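Local coordinates for protein flavodoxin (Methanosarcina acetivorans C2A, PDB 5WID) that binds flavin mononucleotide and probably carries electrons between redox partners, at residues A[48-53]-A[139-144]; A[19-24]-A[135-140]. All coordinates share one frame; numbering follows the deposited sequence.

Contact 1 of 2, residues A[48-53]-A[139-144]; sequences AEAIAV and EKVKHK
Ala50 and Val141 form the apolar centre of a small strand-to-helix contact, where the start of the strand 50-58 meets the last turn of the C-terminal helix 124-143. The nearest CA pair of 48-53 and 139-144 is Glu49 and Val141, 6.6 Å apart. Ala50 turns its methyl toward the helix, and Val141 answers with one branch of its fork: CG2 lies 3.6 Å from CB of Ala50. The other branch, CG1, stands anti to the backbone N of Val141 (chi1 166°) and is thereby swung toward Glu49, whose CB it approaches at 4.3 Å.

Beside this apolar pair, the side chains of Glu49 and Lys144 cross at about a right angle, and NZ of Lys144 passes 4.2 Å from CG of Glu49. The charges are opposite but do not pair: OE2 of Glu49 and NZ of Lys144 stay 4.9 Å apart, and the lysine is poorly ordered. The glutamate chain bends at chi2 (80°), and its OE1 is hydrogen-bonded to the backbone N of Lys2 instead.

Within the sheet, the strand 50-58 runs parallel to 2-8 along one edge and to 83-90 along the other. Ile83 of the latter touches both Ala50 and Val141, while Met1 touches Val141 and Glu49, so the helix end packs over the beginnings of the strands 50-58 and 83-90 and against Met1, just ahead of the strand 2-8.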
loop_
_atom_site.group_PDB
_atom_site.type_symbol
_atom_site.label_atom_id
_atom_site.label_comp_id
_atom_site.label_asym_id
_atom_site.label_seq_id
_atom_site.Cartn_x
_atom_site.Cartn_y
_atom_site.Cartn_z
ATOM N N ALA A 48 -8.159 -8.487 -6.431
ATOM C CA ALA A 48 -7.162 -8.740 -5.392
ATOM C C ALA A 48 -7.793 -9.101 -4.050
ATOM O O ALA A 48 -8.820 -8.538 -3.661
ATOM C CB ALA A 48 -6.270 -7.510 -5.224
ATOM N N GLU A 49 -7.158 -10.043 -3.335
ATOM C CA GLU A 49 -7.543 -10.357 -1.959
ATOM C C GLU A 49 -6.953 -9.369 -0.958
ATOM O O GLU A 49 -7.511 -9.195 0.133
ATOM C CB GLU A 49 -7.091 -11.773 -1.576
ATOM C CG GLU A 49 -8.107 -12.873 -1.896
ATOM C CD GLU A 49 -8.074 -13.261 -3.351
ATOM O OE1 GLU A 49 -7.034 -13.027 -4.009
ATOM O OE2 GLU A 49 -9.082 -13.804 -3.846
ATOM N N ALA A 50 -5.835 -8.725 -1.300
ATOM C CA ALA A 50 -5.180 -7.762 -0.424
ATOM C C ALA A 50 -4.744 -6.573 -1.263
ATOM O O ALA A 50 -4.248 -6.743 -2.381
ATOM C CB ALA A 50 -3.956 -8.368 0.289
ATOM N N ILE A 51 -4.934 -5.374 -0.722
ATOM C CA ILE A 51 -4.584 -4.136 -1.410
ATOM C C ILE A 51 -3.752 -3.299 -0.452
ATOM O O ILE A 51 -4.258 -2.865 0.593
ATOM C CB ILE A 51 -5.827 -3.352 -1.864
ATOM C CG1 ILE A 51 -6.669 -4.203 -2.818
ATOM C CG2 ILE A 51 -5.409 -2.028 -2.523
ATOM C CD1 ILE A 51 -8.097 -3.655 -3.054
ATOM N N ALA A 52 -2.488 -3.063 -0.809
ATOM C CA ALA A 52 -1.610 -2.170 -0.061
ATOM C C ALA A 52 -1.525 -0.854 -0.824
ATOM O O ALA A 52 -1.403 -0.855 -2.053
ATOM C CB ALA A 52 -0.212 -2.785 0.112
ATOM N N VAL A 53 -1.645 0.267 -0.110
ATOM C CA VAL A 53 -1.664 1.582 -0.748
ATOM C C VAL A 53 -0.617 2.469 -0.086
ATOM O O VAL A 53 -0.576 2.563 1.146
ATOM C CB VAL A 53 -3.053 2.235 -0.663
ATOM C CG1 VAL A 53 -3.030 3.645 -1.260
ATOM C CG2 VAL A 53 -4.101 1.371 -1.401
ATOM N N GLU A 139 1.152 -13.953 4.049
ATOM C CA GLU A 139 0.712 -14.949 5.025
ATOM C C GLU A 139 -0.739 -14.727 5.421
ATOM O O GLU A 139 -1.490 -15.691 5.623
ATOM C CB GLU A 139 1.624 -14.910 6.250
ATOM C CG GLU A 139 3.007 -15.505 5.987
ATOM C CD GLU A 139 2.927 -16.941 5.486
ATOM O OE1 GLU A 139 2.070 -17.705 5.983
ATOM O OE2 GLU A 139 3.706 -17.305 4.584
ATOM N N LYS A 140 -1.150 -13.464 5.528
ATOM C CA LYS A 140 -2.547 -13.152 5.816
ATOM C C LYS A 140 -3.456 -13.618 4.688
ATOM O O LYS A 140 -4.523 -14.197 4.937
ATOM C CB LYS A 140 -2.697 -11.646 6.050
ATOM C CG LYS A 140 -4.036 -11.219 6.624
ATOM C CD LYS A 140 -4.195 -11.659 8.066
ATOM C CE LYS A 140 -3.415 -10.751 9.003
ATOM N NZ LYS A 140 -3.678 -11.085 10.433
ATOM N N VAL A 141 -3.045 -13.376 3.439
ATOM C CA VAL A 141 -3.819 -13.831 2.284
ATOM C C VAL A 141 -3.986 -15.344 2.320
ATOM O O VAL A 141 -5.093 -15.873 2.154
ATOM C CB VAL A 141 -3.146 -13.372 0.976
ATOM C CG1 VAL A 141 -3.723 -14.118 -0.226
ATOM C CG2 VAL A 141 -3.315 -11.876 0.798
ATOM N N LYS A 142 -2.886 -16.064 2.540
ATOM C CA LYS A 142 -2.942 -17.522 2.506
ATOM C C LYS A 142 -3.721 -18.081 3.683
ATOM O O LYS A 142 -4.328 -19.152 3.567
ATOM C CB LYS A 142 -1.524 -18.096 2.470
ATOM C CG LYS A 142 -0.770 -17.726 1.195
ATOM C CD LYS A 142 0.428 -18.617 0.954
ATOM C CE LYS A 142 1.538 -18.338 1.948
ATOM N NZ LYS A 142 2.800 -19.027 1.555
ATOM N N HIS A 143 -3.723 -17.377 4.817
ATOM C CA HIS A 143 -4.479 -17.846 5.973
ATOM C C HIS A 143 -5.980 -17.777 5.728
ATOM O O HIS A 143 -6.741 -18.551 6.319
ATOM C CB HIS A 143 -4.105 -17.034 7.213
ATOM C CG HIS A 143 -4.895 -17.397 8.433
ATOM N ND1 HIS A 143 -5.974 -16.657 8.867
ATOM C CD2 HIS A 143 -4.766 -18.422 9.308
ATOM C CE1 HIS A 143 -6.474 -17.209 9.957
ATOM N NE2 HIS A 143 -5.759 -18.282 10.246
ATOM N N LYS A 144 -6.420 -16.874 4.857
ATOM C CA LYS A 144 -7.834 -16.739 4.539
ATOM C C LYS A 144 -8.191 -17.543 3.290
ATOM O O LYS A 144 -8.428 -18.751 3.361
ATOM C CB LYS A 144 -8.195 -15.264 4.348
ATOM C CG LYS A 144 -9.411 -15.032 3.471
ATOM C CD LYS A 144 -9.140 -13.979 2.411
ATOM C CE LYS A 144 -10.379 -13.723 1.567
ATOM N NZ LYS A 144 -10.713 -14.867 0.673
#

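Contact 2 of 2, residues A[19-24]-A[135-140]; sequences EAIGNG and IDIAEK
Ile135 and Gly24 bring the helices 13-27 and 124-143 together backbone to side chain, with CA of Gly24 only 4.6 Å from CA of Ile135. At Gly24 no side chain stands between the two helices, and CG1 of Ile135 lies against bare backbone, 3.6 Å from O and 4.0 Å from CA of Gly24. That carbonyl oxygen also accepts a hydrogen bond from OG of Ser27, so the isoleucine methylene packs beside an already engaged polar atom. The chi1 of Ile135 (-69°) sets CG1 anti to the carbonyl carbon, beside the backbone N, and so on the side where Gly24 lies.

Deeper toward the sheet, Ile21 and Ile137 meet through unlike branches. The short branch of Ile21, CG2, is 4.0 Å from CD1, the end of the long branch of Ile137, and the two side chains cross obliquely. In Ile137 an extended chi2 of 169° carries CD1 outward to make this touch.

Phe87 adjoins Ile21 and Ala85 adjoins Ile137, both on the strand 83-90, so the isoleucines fill the layer between helices and sheet. The side chain of Ile21 is about 12 Å from the bound flavin mononucleotide. The pattern belongs to the flavodoxin-like alpha/beta sandwich, in which the first and last helices pack side by side on one face of a parallel sheet.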
loop_
_atom_site.group_PDB
_atom_site.type_symbol
_atom_site.label_atom_id
_atom_site.label_comp_id
_atom_site.label_asym_id
_atom_site.label_seq_id
_atom_site.Cartn_x
_atom_site.Cartn_y
_atom_site.Cartn_z
ATOM N N GLU A 19 8.023 -1.640 -4.187
ATOM C CA GLU A 19 8.650 -2.770 -4.859
ATOM C C GLU A 19 9.192 -3.779 -3.867
ATOM O O GLU A 19 9.134 -4.991 -4.124
ATOM C CB GLU A 19 9.749 -2.263 -5.788
ATOM C CG GLU A 19 9.103 -1.507 -6.934
ATOM C CD GLU A 19 10.051 -0.717 -7.778
ATOM O OE1 GLU A 19 11.231 -0.578 -7.401
ATOM O OE2 GLU A 19 9.593 -0.231 -8.835
ATOM N N ALA A 20 9.689 -3.310 -2.721
ATOM C CA ALA A 20 10.182 -4.237 -1.704
ATOM C C ALA A 20 9.035 -4.987 -1.031
ATOM O O ALA A 20 9.172 -6.176 -0.716
ATOM C CB ALA A 20 11.023 -3.496 -0.663
ATOM N N ILE A 21 7.903 -4.311 -0.792
ATOM C CA ILE A 21 6.718 -5.011 -0.287
ATOM C C ILE A 21 6.319 -6.113 -1.260
ATOM O O ILE A 21 6.049 -7.251 -0.860
ATOM C CB ILE A 21 5.553 -4.029 -0.058
ATOM C CG1 ILE A 21 5.861 -3.070 1.095
ATOM C CG2 ILE A 21 4.260 -4.791 0.238
ATOM C CD1 ILE A 21 4.881 -1.867 1.132
ATOM N N GLY A 22 6.275 -5.783 -2.555
ATOM C CA GLY A 22 5.937 -6.786 -3.552
ATOM C C GLY A 22 6.908 -7.951 -3.564
ATOM O O GLY A 22 6.499 -9.107 -3.708
ATOM N N ASN A 23 8.206 -7.665 -3.407
ATOM C CA ASN A 23 9.200 -8.730 -3.329
ATOM C C ASN A 23 8.898 -9.668 -2.167
ATOM O O ASN A 23 9.044 -10.893 -2.290
ATOM C CB ASN A 23 10.593 -8.110 -3.194
ATOM C CG ASN A 23 11.695 -9.142 -3.055
ATOM O OD1 ASN A 23 12.103 -9.487 -1.947
ATOM N ND2 ASN A 23 12.206 -9.615 -4.184
ATOM N N GLY A 24 8.488 -9.111 -1.026
ATOM C CA GLY A 24 8.139 -9.955 0.106
ATOM C C GLY A 24 6.915 -10.811 -0.171
ATOM O O GLY A 24 6.870 -11.985 0.208
ATOM N N ILE A 135 5.804 -10.029 3.246
ATOM C CA ILE A 135 5.680 -11.402 3.742
ATOM C C ILE A 135 4.431 -11.532 4.600
ATOM O O ILE A 135 3.645 -12.477 4.445
ATOM C CB ILE A 135 6.939 -11.818 4.531
ATOM C CG1 ILE A 135 8.145 -11.956 3.593
ATOM C CG2 ILE A 135 6.689 -13.132 5.290
ATOM C CD1 ILE A 135 9.495 -12.020 4.332
ATOM N N ASP A 136 4.224 -10.572 5.514
ATOM C CA ASP A 136 3.054 -10.624 6.388
ATOM C C ASP A 136 1.761 -10.564 5.583
ATOM O O ASP A 136 0.791 -11.261 5.905
ATOM C CB ASP A 136 3.082 -9.482 7.412
ATOM C CG ASP A 136 4.194 -9.620 8.449
ATOM O OD1 ASP A 136 4.792 -10.716 8.588
ATOM O OD2 ASP A 136 4.462 -8.607 9.137
ATOM N N ILE A 137 1.714 -9.714 4.554
ATOM C CA ILE A 137 0.523 -9.640 3.705
ATOM C C ILE A 137 0.258 -10.989 3.046
ATOM O O ILE A 137 -0.877 -11.482 3.028
ATOM C CB ILE A 137 0.673 -8.529 2.651
ATOM C CG1 ILE A 137 0.656 -7.141 3.301
ATOM C CG2 ILE A 137 -0.460 -8.627 1.623
ATOM C CD1 ILE A 137 1.079 -6.027 2.316
ATOM N N ALA A 138 1.301 -11.601 2.487
ATOM C CA ALA A 138 1.130 -12.898 1.842
ATOM C C ALA A 138 0.619 -13.945 2.826
ATOM O O ALA A 138 -0.268 -14.741 2.494
ATOM C CB ALA A 138 2.452 -13.344 1.214
ATOM N N GLU A 139 1.152 -13.953 4.049
ATOM C CA GLU A 139 0.712 -14.949 5.025
ATOM C C GLU A 139 -0.739 -14.727 5.421
ATOM O O GLU A 139 -1.490 -15.691 5.623
ATOM C CB GLU A 139 1.624 -14.910 6.250
ATOM C CG GLU A 139 3.007 -15.505 5.987
ATOM C CD GLU A 139 2.927 -16.941 5.486
ATOM O OE1 GLU A 139 2.070 -17.705 5.983
ATOM O OE2 GLU A 139 3.706 -17.305 4.584
ATOM N N LYS A 140 -1.150 -13.464 5.528
ATOM C CA LYS A 140 -2.547 -13.152 5.816
ATOM C C LYS A 140 -3.456 -13.618 4.688
ATOM O O LYS A 140 -4.523 -14.197 4.937
ATOM C CB LYS A 140 -2.697 -11.646 6.050
ATOM C CG LYS A 140 -4.036 -11.219 6.624
ATOM C CD LYS A 140 -4.195 -11.659 8.066
ATOM C CE LYS A 140 -3.415 -10.751 9.003
ATOM N NZ LYS A 140 -3.678 -11.085 10.433
#

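From the N terminus, the chain runs through the strand 2-8 into the helix 13-27, which supplies the first half of contact 2, and reaches the first half of contact 1 at the start of the strand 50-58. Both contacts close on the C-terminal helix 124-143, contact 2 on residues 135-140 and contact 1 on 139-144, sharing Glu139 and Lys140. Contact 1 opens inside the span of contact 2 and ends just beyond it, so the two closures overlap in a staggered way on one helix rather than nest. Their centres lie 9 Å apart, and Ile137 joins them by packing against Ala50 and Ala52. Together they tie the last helix to the first helix and to the central sheet.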